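Local coordinates for protein ribosomal RNA small subunit methyltransferase E (Neisseria gonorrhoeae, PDB 5VM8) that probably methylates a uridine of 16S ribosomal RNA at N3, using S-adenosyl methionine held by a trefoil-knotted SPOUT domain, at residues L175-N180 against E231-A236. Numbering follows the deposited sequence.
Sequences LIMSIN and ETAPLA
A single thioether bridges strand and helix here: Met177 is the one residue of 175-180 that touches 231-236, and its sulfur rests against helix backbone. Met177 SD lies 3.7 Å from Ala233 O and 4.1 Å from Pro234 N, over the flat face of the peptide joining these two residues. Ala233 CB is 4.0 Å from both Met177 SD and Met177 CE, so the methyl packs against the end of the thioether. With CG anti to the carbonyl carbon the chain leads off toward the helix, and bends at chi2 (-142°) and chi3 (50°) set sulfur and methyl against it. The alpha carbons of Met177 and Pro234 are 7.9 Å apart, a distance that a long, flexible methionine can span, while Ala233, with only a methyl, lets the sulfur approach the helix backbone. Pro234 suits the first turn of a helix, where its missing N-H costs no helical hydrogen bond. Where the strand ends, Ser178 OG accepts from Asn180 N (3.2 Å, 170°) in an ST turn, and Glu210 OE1 is hydrogen-bonded to both Ser178 OG and Asn180 ND2. Strand 173-177 lies between 195-199 and 219-222 in the parallel SPOUT sheet; Phe197 of the former touches Met177 and Pro234, while Glu231, just before the helix, and Leu235 within it pack against helix 94-106.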
ATOM      1  N   LEU A 175      10.856  11.324  -7.190  1.00 45.04           N
ATOM      2  CA  LEU A 175      12.018  10.865  -6.458  1.00 37.97           C
ATOM      3  C   LEU A 175      12.368   9.456  -6.912  1.00 46.49           C
ATOM      4  O   LEU A 175      11.481   8.613  -7.074  1.00 49.74           O
ATOM      5  CB  LEU A 175      11.720  10.884  -4.949  1.00 36.93           C
ATOM      6  CG  LEU A 175      11.326  12.270  -4.430  1.00 45.89           C
ATOM      7  CD1 LEU A 175      11.131  12.243  -2.925  1.00 49.62           C
ATOM      8  CD2 LEU A 175      12.348  13.368  -4.816  1.00 38.99           C
ATOM      9  N   ILE A 176      13.661   9.205  -7.116  1.00 36.78           N
ATOM     10  CA  ILE A 176      14.168   7.869  -7.370  1.00 36.31           C
ATOM     11  C   ILE A 176      15.298   7.594  -6.387  1.00 45.55           C
ATOM     12  O   ILE A 176      16.176   8.446  -6.191  1.00 47.74           O
ATOM     13  CB  ILE A 176      14.621   7.692  -8.840  1.00 37.13           C
ATOM     14  CG1 ILE A 176      15.123   6.274  -9.066  1.00 36.78           C
ATOM     15  CG2 ILE A 176      15.675   8.721  -9.239  1.00 38.58           C
ATOM     16  CD1 ILE A 176      15.512   5.952 -10.519  1.00 37.80           C
ATOM     17  N   MET A 177      15.235   6.438  -5.719  1.00 47.02           N
ATOM     18  CA  MET A 177      16.319   6.012  -4.834  1.00 47.45           C
ATOM     19  C   MET A 177      17.490   5.534  -5.661  1.00 44.23           C
ATOM     20  O   MET A 177      17.417   4.506  -6.337  1.00 45.14           O
ATOM     21  CB  MET A 177      15.886   4.910  -3.877  1.00 52.34           C
ATOM     22  CG  MET A 177      14.899   5.364  -2.850  1.00 60.92           C
ATOM     23  SD  MET A 177      15.205   4.608  -1.236  1.00 63.82           S
ATOM     24  CE  MET A 177      16.959   4.915  -1.033  1.00 69.36           C
ATOM     25  N   SER A 178      18.569   6.280  -5.596  1.00 32.67           N
ATOM     26  CA  SER A 178      19.727   5.967  -6.392  1.00 36.53           C
ATOM     27  C   SER A 178      20.859   6.766  -5.818  1.00 44.91           C
ATOM     28  O   SER A 178      20.631   7.840  -5.265  1.00 44.77           O
ATOM     29  CB  SER A 178      19.510   6.346  -7.870  1.00 40.42           C
ATOM     30  OG  SER A 178      20.719   6.250  -8.586  1.00 46.12           O
ATOM     31  N   ILE A 179      22.083   6.265  -6.003  1.00 51.77           N
ATOM     32  CA  ILE A 179      23.238   6.959  -5.473  1.00 49.88           C
ATOM     33  C   ILE A 179      23.825   7.903  -6.498  1.00 54.77           C
ATOM     34  O   ILE A 179      24.750   8.656  -6.181  1.00 57.89           O
ATOM     35  CB  ILE A 179      24.293   5.935  -5.020  1.00 56.00           C
ATOM     36  CG1 ILE A 179      25.154   6.499  -3.882  1.00 62.69           C
ATOM     37  CG2 ILE A 179      25.157   5.500  -6.216  1.00 61.94           C
ATOM     38  CD1 ILE A 179      25.776   5.420  -3.002  1.00 69.64           C
ATOM     39  N   ASN A 180      23.297   7.908  -7.714  1.00 63.67           N
ATOM     40  CA  ASN A 180      23.888   8.631  -8.833  1.00 61.01           C
ATOM     41  C   ASN A 180      23.129   9.927  -9.076  1.00 60.37           C
ATOM     42  O   ASN A 180      21.899   9.916  -9.203  1.00 61.38           O
ATOM     43  CB  ASN A 180      23.898   7.743 -10.073  1.00 52.90           C
ATOM     44  CG  ASN A 180      24.746   6.492  -9.873  1.00 57.58           C
ATOM     45  OD1 ASN A 180      25.922   6.573  -9.511  1.00 63.52           O
ATOM     46  ND2 ASN A 180      24.140   5.326 -10.084  1.00 54.66           N
ATOM     47  N   GLU A 231      14.811  -4.186   1.037  1.00 47.16           N
ATOM     48  CA  GLU A 231      13.525  -3.506   1.150  1.00 43.32           C
ATOM     49  C   GLU A 231      13.516  -2.483   2.276  1.00 35.79           C
ATOM     50  O   GLU A 231      12.586  -1.677   2.334  1.00 40.77           O
ATOM     51  CB  GLU A 231      12.400  -4.519   1.351  1.00 44.21           C
ATOM     52  CG  GLU A 231      12.430  -5.262   2.699  1.00 40.14           C
ATOM     53  CD  GLU A 231      13.347  -6.445   2.617  1.00 43.03           C
ATOM     54  OE1 GLU A 231      14.102  -6.485   1.625  1.00 44.28           O
ATOM     55  OE2 GLU A 231      13.306  -7.344   3.493  1.00 50.11           O
ATOM     56  N   THR A 232      14.536  -2.470   3.139  1.00 35.69           N
ATOM     57  CA  THR A 232      14.580  -1.471   4.200  1.00 41.50           C
ATOM     58  C   THR A 232      14.687  -0.057   3.645  1.00 43.81           C
ATOM     59  O   THR A 232      14.124   0.871   4.233  1.00 50.00           O
ATOM     60  CB  THR A 232      15.760  -1.745   5.128  1.00 40.99           C
ATOM     61  OG1 THR A 232      15.690  -3.096   5.580  1.00 40.27           O
ATOM     62  CG2 THR A 232      15.742  -0.789   6.349  1.00 38.61           C
ATOM     63  N   ALA A 233      15.396   0.127   2.529  1.00 42.29           N
ATOM     64  CA  ALA A 233      15.598   1.469   1.972  1.00 38.20           C
ATOM     65  C   ALA A 233      14.288   2.168   1.600  1.00 34.29           C
ATOM     66  O   ALA A 233      14.088   3.312   2.036  1.00 38.37           O
ATOM     67  CB  ALA A 233      16.556   1.396   0.782  1.00 38.08           C
ATOM     68  N   PRO A 234      13.368   1.572   0.833  1.00 34.34           N
ATOM     69  CA  PRO A 234      12.080   2.259   0.611  1.00 33.06           C
ATOM     70  C   PRO A 234      11.243   2.424   1.872  1.00 44.85           C
ATOM     71  O   PRO A 234      10.552   3.438   2.028  1.00 50.81           O
ATOM     72  CB  PRO A 234      11.363   1.347  -0.400  1.00 35.44           C
ATOM     73  CG  PRO A 234      12.038  -0.007  -0.293  1.00 27.60           C
ATOM     74  CD  PRO A 234      13.482   0.343   0.018  1.00 33.58           C
ATOM     75  N   LEU A 235      11.266   1.443   2.774  1.00 44.52           N
ATOM     76  CA  LEU A 235      10.549   1.585   4.035  1.00 38.89           C
ATOM     77  C   LEU A 235      11.124   2.733   4.857  1.00 39.46           C
ATOM     78  O   LEU A 235      10.381   3.581   5.369  1.00 38.44           O
ATOM     79  CB  LEU A 235      10.589   0.269   4.813  1.00 41.06           C
ATOM     80  CG  LEU A 235      10.107  -0.887   3.946  1.00 36.98           C
ATOM     81  CD1 LEU A 235      10.227  -2.211   4.685  1.00 36.86           C
ATOM     82  CD2 LEU A 235       8.685  -0.616   3.490  1.00 39.11           C
ATOM     83  N   ALA A 236      12.451   2.767   5.009  1.00 37.59           N
ATOM     84  CA  ALA A 236      13.059   3.844   5.782  1.00 37.55           C
ATOM     85  C   ALA A 236      12.728   5.196   5.172  1.00 34.46           C
ATOM     86  O   ALA A 236      12.483   6.163   5.898  1.00 39.07           O
ATOM     87  CB  ALA A 236      14.571   3.638   5.887  1.00 35.59           C
TER